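Local coordinates for protein dTDP-4-amino-4,6-dideoxyglucose formyltransferase (Shewanella sp. FDAARGOS_354, PDB 6V2T) that probably transfers a formyl group from a folate cofactor to the 4-amino group of dTDP-4-amino-4,6-dideoxyglucose, as sugar N-formyltransferases do, at residues V85-H99 / P105-P119. Numbering follows the deposited sequence.
Sequences VAHIVEHYELVVSAH and PSELVNNVRCINIHP. With 0FX (dTDP-4-amino-4,6-dideoxyglucose), chain G; FOL (folic acid), chain H.
Ser-97 and Asn-116 meet beside the folate on neighbouring parallel strands, where Asn-116 ND2 comes within 2.6 Å of Ser-97 OG in a short but bent, weak hydrogen bond. The same nitrogen makes a second weak bond to Ser-97 O. With CG anti to the backbone N (chi1 -177°), the Asn-116 amide leans toward strand 94-98; its OD1 accepts from His-146, so both ends of the amide are engaged. Folate C6 lies 3.5 Å from Asn-116 ND2, and C7 lies next to Ser-97 OG.

The strands that carry this pair, 94-98 and 113-118, are joined by four backbone bonds, from Val-95 N to Arg-113 O through Ile-117 N to Ser-97 O. They are adjacent members of the central sheet, joined through helix 106-109 in a beta-alpha-beta unit. On one side of the sheet Val-96 CG1 packs 3.7 Å from Ile-117 CD1, which also reaches Ala-98 CB. Farther back, Leu-94 CD1 sits 3.8 Å above the plane of the Arg-113 guanidinium, over its centre. The bend at chi3 (60°) folds the arginine over the leucine, while NH1 and NH2 donate to the carbonyls of Val-194 and Leu-193 at the end of helix 171-194.

Helix 82-91 packs on the crossover through Val-89 CG2, 3.6 Å from Val-112 CG2, and through Ile-88 CG2, which meets Leu-108 CD2 with the two side chains nearly perpendicular.

At the strand ends, His-99 ND1 donates to the sugar nucleotide phosphate oxygen O3P (2.8 Å), which lies in the ring plane, while Pro-119 CD and CG come up obliquely, nearest NE2 and CE1, and Glu-182 bonds NE2. The C-terminal ends of two inner, parallel strands thus present an amide, which His-146 would steady at OD1, to the folate and an oriented imidazole to the diphosphate, consistent with bringing cofactor and sugar together.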
loop_
_atom_site.group_PDB
_atom_site.type_symbol
_atom_site.label_atom_id
_atom_site.label_comp_id
_atom_site.label_asym_id
_atom_site.label_seq_id
_atom_site.Cartn_x
_atom_site.Cartn_y
_atom_site.Cartn_z
ATOM N N VAL B 85 -40.598 10.962 10.688
ATOM C CA VAL B 85 -41.018 9.760 11.467
ATOM C C VAL B 85 -42.528 9.538 11.269
ATOM O O VAL B 85 -42.927 8.396 10.930
ATOM C CB VAL B 85 -40.611 9.891 12.946
ATOM C CG1 VAL B 85 -41.378 8.948 13.859
ATOM C CG2 VAL B 85 -39.116 9.684 13.115
ATOM N N ALA B 86 -43.345 10.592 11.413
ATOM C CA ALA B 86 -44.815 10.512 11.251
ATOM C C ALA B 86 -45.130 10.013 9.840
ATOM O O ALA B 86 -45.941 9.075 9.713
ATOM C CB ALA B 86 -45.462 11.848 11.536
ATOM N N HIS B 87 -44.486 10.578 8.815
ATOM C CA HIS B 87 -44.718 10.162 7.407
ATOM C C HIS B 87 -44.399 8.673 7.274
ATOM O O HIS B 87 -45.181 7.965 6.607
ATOM C CB HIS B 87 -43.910 10.976 6.382
ATOM C CG HIS B 87 -44.221 10.573 4.977
ATOM N ND1 HIS B 87 -43.248 10.215 4.070
ATOM C CD2 HIS B 87 -45.401 10.383 4.349
ATOM C CE1 HIS B 87 -43.812 9.864 2.928
ATOM N NE2 HIS B 87 -45.124 9.953 3.077
ATOM N N ILE B 88 -43.291 8.202 7.860
ATOM C CA ILE B 88 -42.887 6.783 7.657
ATOM C C ILE B 88 -43.960 5.903 8.306
ATOM O O ILE B 88 -44.479 4.967 7.616
ATOM C CB ILE B 88 -41.474 6.485 8.205
ATOM C CG1 ILE B 88 -40.383 7.266 7.467
ATOM C CG2 ILE B 88 -41.190 4.998 8.166
ATOM C CD1 ILE B 88 -39.147 7.488 8.300
ATOM N N VAL B 89 -44.285 6.200 9.564
ATOM C CA VAL B 89 -45.276 5.441 10.374
ATOM C C VAL B 89 -46.628 5.464 9.659
ATOM O O VAL B 89 -47.310 4.429 9.649
ATOM C CB VAL B 89 -45.404 5.997 11.800
ATOM C CG1 VAL B 89 -46.559 5.326 12.512
ATOM C CG2 VAL B 89 -44.113 5.847 12.599
ATOM N N GLU B 90 -46.985 6.617 9.088
ATOM C CA GLU B 90 -48.210 6.831 8.276
ATOM C C GLU B 90 -48.215 5.908 7.042
ATOM O O GLU B 90 -49.232 5.250 6.819
ATOM C CB GLU B 90 -48.291 8.318 7.905
ATOM C CG GLU B 90 -49.384 8.667 6.909
ATOM C CD GLU B 90 -50.780 8.260 7.338
ATOM O OE1 GLU B 90 -50.994 8.048 8.555
ATOM O OE2 GLU B 90 -51.654 8.150 6.455
ATOM N N HIS B 91 -47.131 5.841 6.270
ATOM C CA HIS B 91 -47.149 5.397 4.855
ATOM C C HIS B 91 -46.566 3.992 4.651
ATOM O O HIS B 91 -46.930 3.344 3.655
ATOM C CB HIS B 91 -46.391 6.426 3.999
ATOM C CG HIS B 91 -46.703 6.337 2.542
ATOM N ND1 HIS B 91 -47.762 7.024 1.969
ATOM C CD2 HIS B 91 -46.111 5.635 1.542
ATOM C CE1 HIS B 91 -47.801 6.751 0.675
ATOM N NE2 HIS B 91 -46.799 5.898 0.391
ATOM N N TYR B 92 -45.634 3.536 5.490
ATOM C CA TYR B 92 -44.864 2.308 5.189
ATOM C C TYR B 92 -45.254 1.152 6.115
ATOM O O TYR B 92 -45.460 1.321 7.309
ATOM C CB TYR B 92 -43.367 2.616 5.225
ATOM C CG TYR B 92 -42.938 3.522 4.104
ATOM C CD1 TYR B 92 -42.725 3.020 2.834
ATOM C CD2 TYR B 92 -42.766 4.882 4.314
ATOM C CE1 TYR B 92 -42.331 3.848 1.793
ATOM C CE2 TYR B 92 -42.368 5.726 3.283
ATOM C CZ TYR B 92 -42.163 5.204 2.019
ATOM O OH TYR B 92 -41.781 6.017 0.995
ATOM N N GLU B 93 -45.290 -0.043 5.553
ATOM C CA GLU B 93 -45.517 -1.284 6.343
ATOM C C GLU B 93 -44.178 -1.822 6.870
ATOM O O GLU B 93 -44.184 -2.614 7.855
ATOM C CB GLU B 93 -46.222 -2.321 5.474
ATOM C CG GLU B 93 -47.700 -2.038 5.312
ATOM C CD GLU B 93 -48.051 -0.792 4.511
ATOM O OE1 GLU B 93 -47.503 -0.604 3.391
ATOM O OE2 GLU B 93 -48.862 -0.023 5.008
ATOM N N LEU B 94 -43.083 -1.499 6.194
ATOM C CA LEU B 94 -41.730 -2.025 6.524
ATOM C C LEU B 94 -40.668 -0.982 6.196
ATOM O O LEU B 94 -40.726 -0.431 5.099
ATOM C CB LEU B 94 -41.486 -3.297 5.720
ATOM C CG LEU B 94 -40.063 -3.851 5.794
ATOM C CD1 LEU B 94 -39.743 -4.309 7.230
ATOM C CD2 LEU B 94 -39.862 -4.999 4.812
ATOM N N VAL B 95 -39.675 -0.812 7.069
ATOM C CA VAL B 95 -38.458 -0.013 6.769
ATOM C C VAL B 95 -37.250 -0.941 6.831
ATOM O O VAL B 95 -37.135 -1.678 7.833
ATOM C CB VAL B 95 -38.290 1.191 7.711
ATOM C CG1 VAL B 95 -37.080 2.027 7.317
ATOM C CG2 VAL B 95 -39.536 2.040 7.745
ATOM N N VAL B 96 -36.395 -0.872 5.804
ATOM C CA VAL B 96 -35.096 -1.597 5.724
ATOM C C VAL B 96 -33.956 -0.573 5.733
ATOM O O VAL B 96 -33.859 0.271 4.824
ATOM C CB VAL B 96 -35.014 -2.548 4.518
ATOM C CG1 VAL B 96 -33.657 -3.218 4.463
ATOM C CG2 VAL B 96 -36.124 -3.586 4.537
ATOM N N SER B 97 -33.129 -0.646 6.771
ATOM C CA SER B 97 -31.868 0.102 6.871
ATOM C C SER B 97 -30.803 -0.693 6.132
ATOM O O SER B 97 -30.500 -1.817 6.559
ATOM C CB SER B 97 -31.468 0.313 8.299
ATOM O OG SER B 97 -30.098 0.621 8.335
ATOM N N ALA B 98 -30.267 -0.133 5.067
ATOM C CA ALA B 98 -29.186 -0.744 4.268
ATOM C C ALA B 98 -27.957 0.157 4.398
ATOM O O ALA B 98 -27.764 1.055 3.548
ATOM C CB ALA B 98 -29.641 -0.934 2.841
ATOM N N HIS B 99 -27.158 -0.067 5.441
ATOM C CA HIS B 99 -25.985 0.791 5.751
ATOM C C HIS B 99 -26.494 2.233 5.889
ATOM O O HIS B 99 -26.031 3.101 5.168
ATOM C CB HIS B 99 -24.915 0.630 4.673
ATOM C CG HIS B 99 -24.282 -0.723 4.613
ATOM N ND1 HIS B 99 -22.968 -0.891 4.255
ATOM C CD2 HIS B 99 -24.770 -1.955 4.863
ATOM C CE1 HIS B 99 -22.677 -2.183 4.263
ATOM N NE2 HIS B 99 -23.774 -2.860 4.641
ATOM N N PRO B 105 -34.833 6.485 15.957
ATOM C CA PRO B 105 -35.365 6.735 17.285
ATOM C C PRO B 105 -36.352 5.642 17.713
ATOM O O PRO B 105 -36.953 4.978 16.858
ATOM C CB PRO B 105 -36.107 8.065 17.117
ATOM C CG PRO B 105 -36.566 8.029 15.681
ATOM C CD PRO B 105 -35.414 7.382 14.949
ATOM N N SER B 106 -36.517 5.498 19.023
ATOM C CA SER B 106 -37.491 4.588 19.669
ATOM C C SER B 106 -38.886 4.748 19.041
ATOM O O SER B 106 -39.533 3.729 18.853
ATOM C CB SER B 106 -37.495 4.819 21.154
ATOM O OG SER B 106 -37.958 6.119 21.432
ATOM N N GLU B 107 -39.305 5.965 18.646
ATOM C CA GLU B 107 -40.636 6.244 18.042
ATOM C C GLU B 107 -40.769 5.606 16.654
ATOM O O GLU B 107 -41.929 5.368 16.236
ATOM C CB GLU B 107 -40.895 7.751 17.914
ATOM C CG GLU B 107 -41.139 8.451 19.243
ATOM C CD GLU B 107 -39.896 8.829 20.032
ATOM O OE1 GLU B 107 -38.765 8.617 19.517
ATOM O OE2 GLU B 107 -40.056 9.323 21.175
ATOM N N LEU B 108 -39.666 5.360 15.935
ATOM C CA LEU B 108 -39.718 4.642 14.639
ATOM C C LEU B 108 -39.711 3.125 14.891
ATOM O O LEU B 108 -40.620 2.454 14.416
ATOM C CB LEU B 108 -38.518 5.049 13.787
ATOM C CG LEU B 108 -38.780 5.326 12.313
ATOM C CD1 LEU B 108 -37.479 5.383 11.545
ATOM C CD2 LEU B 108 -39.742 4.331 11.687
ATOM N N VAL B 109 -38.684 2.606 15.570
ATOM C CA VAL B 109 -38.435 1.135 15.695
ATOM C C VAL B 109 -39.557 0.450 16.483
ATOM O O VAL B 109 -39.816 -0.741 16.186
ATOM C CB VAL B 109 -37.038 0.794 16.258
ATOM C CG1 VAL B 109 -35.933 1.367 15.390
ATOM C CG2 VAL B 109 -36.833 1.198 17.707
ATOM N N ASN B 110 -40.191 1.136 17.440
ATOM C CA ASN B 110 -41.248 0.553 18.307
ATOM C C ASN B 110 -42.591 0.518 17.576
ATOM O O ASN B 110 -43.447 -0.277 17.998
ATOM C CB ASN B 110 -41.373 1.294 19.645
ATOM C CG ASN B 110 -40.151 1.116 20.525
ATOM O OD1 ASN B 110 -39.411 0.140 20.397
ATOM N ND2 ASN B 110 -39.928 2.050 21.428
ATOM N N ASN B 111 -42.772 1.324 16.531
ATOM C CA ASN B 111 -44.086 1.523 15.861
ATOM C C ASN B 111 -44.129 0.968 14.436
ATOM O O ASN B 111 -45.234 0.988 13.881
ATOM C CB ASN B 111 -44.483 3.008 15.820
ATOM C CG ASN B 111 -44.840 3.507 17.205
ATOM O OD1 ASN B 111 -45.742 2.974 17.839
ATOM N ND2 ASN B 111 -44.070 4.449 17.720
ATOM N N VAL B 112 -42.994 0.611 13.843
ATOM C CA VAL B 112 -42.916 0.091 12.448
ATOM C C VAL B 112 -41.933 -1.074 12.436
ATOM O O VAL B 112 -40.894 -0.978 13.106
ATOM C CB VAL B 112 -42.499 1.180 11.440
ATOM C CG1 VAL B 112 -42.660 0.684 10.013
ATOM C CG2 VAL B 112 -43.283 2.448 11.644
ATOM N N ARG B 113 -42.250 -2.150 11.728
ATOM C CA ARG B 113 -41.278 -3.251 11.510
ATOM C C ARG B 113 -40.039 -2.640 10.816
ATOM O O ARG B 113 -40.151 -2.182 9.657
ATOM C CB ARG B 113 -41.919 -4.403 10.728
ATOM C CG ARG B 113 -41.080 -5.682 10.732
ATOM C CD ARG B 113 -41.919 -6.880 10.334
ATOM N NE ARG B 113 -42.466 -6.700 8.986
ATOM C CZ ARG B 113 -41.981 -7.285 7.886
ATOM N NH1 ARG B 113 -42.530 -7.040 6.707
ATOM N NH2 ARG B 113 -40.978 -8.136 7.956
ATOM N N CYS B 114 -38.902 -2.553 11.520
ATOM C CA CYS B 114 -37.629 -2.027 10.956
ATOM C C CYS B 114 -36.590 -3.151 10.927
ATOM O O CYS B 114 -36.438 -3.840 11.946
ATOM C CB CYS B 114 -37.144 -0.826 11.750
ATOM S SG CYS B 114 -38.269 0.593 11.655
ATOM N N ILE B 115 -35.913 -3.333 9.790
ATOM C CA ILE B 115 -34.891 -4.392 9.580
ATOM C C ILE B 115 -33.598 -3.753 9.074
ATOM O O ILE B 115 -33.647 -2.971 8.100
ATOM C CB ILE B 115 -35.429 -5.476 8.624
ATOM C CG1 ILE B 115 -36.638 -6.181 9.238
ATOM C CG2 ILE B 115 -34.315 -6.436 8.253
ATOM C CD1 ILE B 115 -37.304 -7.274 8.375
ATOM N N ASN B 116 -32.473 -4.124 9.687
ATOM C CA ASN B 116 -31.129 -3.577 9.389
ATOM C C ASN B 116 -30.315 -4.632 8.653
ATOM O O ASN B 116 -30.361 -5.858 9.011
ATOM C CB ASN B 116 -30.408 -3.073 10.645
ATOM C CG ASN B 116 -29.052 -2.436 10.378
ATOM O OD1 ASN B 116 -28.049 -2.826 10.969
ATOM N ND2 ASN B 116 -28.984 -1.446 9.517
ATOM N N ILE B 117 -29.596 -4.179 7.641
ATOM C CA ILE B 117 -28.555 -4.989 6.964
ATOM C C ILE B 117 -27.198 -4.494 7.469
ATOM O O ILE B 117 -26.784 -3.370 7.132
ATOM C CB ILE B 117 -28.723 -4.869 5.436
ATOM C CG1 ILE B 117 -30.150 -5.187 5.011
ATOM C CG2 ILE B 117 -27.727 -5.780 4.724
ATOM C CD1 ILE B 117 -30.448 -4.785 3.588
ATOM N N HIS B 118 -26.545 -5.279 8.313
ATOM C CA HIS B 118 -25.313 -4.877 9.039
ATOM C C HIS B 118 -24.134 -5.683 8.514
ATOM O O HIS B 118 -24.170 -6.918 8.508
ATOM C CB HIS B 118 -25.511 -5.087 10.550
ATOM C CG HIS B 118 -24.293 -4.873 11.390
ATOM N ND1 HIS B 118 -23.719 -3.623 11.557
ATOM C CD2 HIS B 118 -23.625 -5.702 12.207
ATOM C CE1 HIS B 118 -22.703 -3.723 12.385
ATOM N NE2 HIS B 118 -22.600 -5.003 12.771
ATOM N N PRO B 119 -23.020 -5.002 8.186
ATOM C CA PRO B 119 -21.800 -5.665 7.735
ATOM C C PRO B 119 -20.884 -6.164 8.863
ATOM O O PRO B 119 -19.691 -6.001 8.766
ATOM C CB PRO B 119 -21.164 -4.575 6.885
ATOM C CG PRO B 119 -21.506 -3.293 7.624
ATOM C CD PRO B 119 -22.929 -3.524 8.096
HETATM O O4P 0FX G . -20.214 0.364 5.346
HETATM P P2 0FX G . -20.666 1.733 4.833
HETATM O O3P 0FX G . -21.866 1.651 3.942
HETATM O O1G 0FX G . -21.098 2.452 6.160
HETATM C C1G 0FX G . -22.416 2.991 6.238
HETATM C C2G 0FX G . -22.239 4.365 6.855
HETATM O O2G 0FX G . -21.417 5.254 6.077
HETATM C C3G 0FX G . -21.585 4.153 8.209
HETATM O O3G 0FX G . -21.521 5.441 8.839
HETATM C C4G 0FX G . -22.350 3.115 9.054
HETATM N N4A 0FX G . -21.536 2.753 10.218
HETATM C C5G 0FX G . -22.687 1.816 8.330
HETATM C C6G 0FX G . -23.647 0.951 9.173
HETATM O O5G 0FX G . -23.252 2.140 7.057
HETATM O OPP 0FX G . -19.694 2.719 3.851
HETATM P P 0FX G . -18.533 3.420 4.636
HETATM O O1P 0FX G . -18.864 4.340 5.716
HETATM O O2P 0FX G . -17.791 4.259 3.630
HETATM O O5 0FX G . -17.392 2.429 5.091
HETATM C C5 0FX G . -17.008 1.347 4.285
HETATM C C4 0FX G . -15.612 0.917 4.753
HETATM O O4 0FX G . -14.621 1.896 4.439
HETATM C C3 0FX G . -15.471 0.767 6.278
HETATM O O3 0FX G . -15.987 -0.470 6.749
HETATM C C2 0FX G . -13.959 0.968 6.547
HETATM C C1 0FX G . -13.596 1.922 5.375
HETATM N N11 0FX G . -13.446 3.281 5.875
HETATM C C61 0FX G . -14.423 4.208 5.759
HETATM C C51 0FX G . -14.198 5.496 6.239
HETATM C C5A 0FX G . -15.294 6.551 6.128
HETATM C C21 0FX G . -12.268 3.584 6.435
HETATM O O21 0FX G . -11.318 2.621 6.533
HETATM N N31 0FX G . -12.015 4.820 6.929
HETATM C C41 0FX G . -12.966 5.787 6.836
HETATM O O41 0FX G . -12.709 7.011 7.386
HETATM N N1 FOL H . -30.981 2.349 14.498
HETATM C C2 FOL H . -31.382 1.639 15.565
HETATM N NA2 FOL H . -32.211 2.187 16.447
HETATM N N3 FOL H . -30.989 0.341 15.738
HETATM C C4 FOL H . -30.135 -0.225 14.871
HETATM O O4 FOL H . -29.830 -1.422 15.115
HETATM C C4A FOL H . -29.708 0.496 13.760
HETATM N N5 FOL H . -28.840 0.011 12.872
HETATM C C6 FOL H . -28.091 0.857 11.935
HETATM C C7 FOL H . -29.031 1.992 11.487
HETATM N N8 FOL H . -29.779 2.571 12.570
HETATM C C8A FOL H . -30.161 1.811 13.607
HETATM C C9 FOL H . -26.646 1.211 12.449
HETATM N N10 FOL H . -26.192 2.538 12.023
HETATM C C11 FOL H . -24.063 5.375 14.287
HETATM C C12 FOL H . -24.491 5.642 12.985
HETATM C C13 FOL H . -25.184 4.678 12.246
HETATM C C14 FOL H . -25.492 3.444 12.782
HETATM C C15 FOL H . -25.089 3.191 14.089
HETATM C C16 FOL H . -24.385 4.140 14.833
HETATM C C FOL H . -23.339 6.426 15.096
HETATM O O FOL H . -23.484 7.572 14.733
HETATM N N FOL H . -22.645 6.161 16.206
HETATM O O HOH W 1 -44.936 -2.173 10.625
#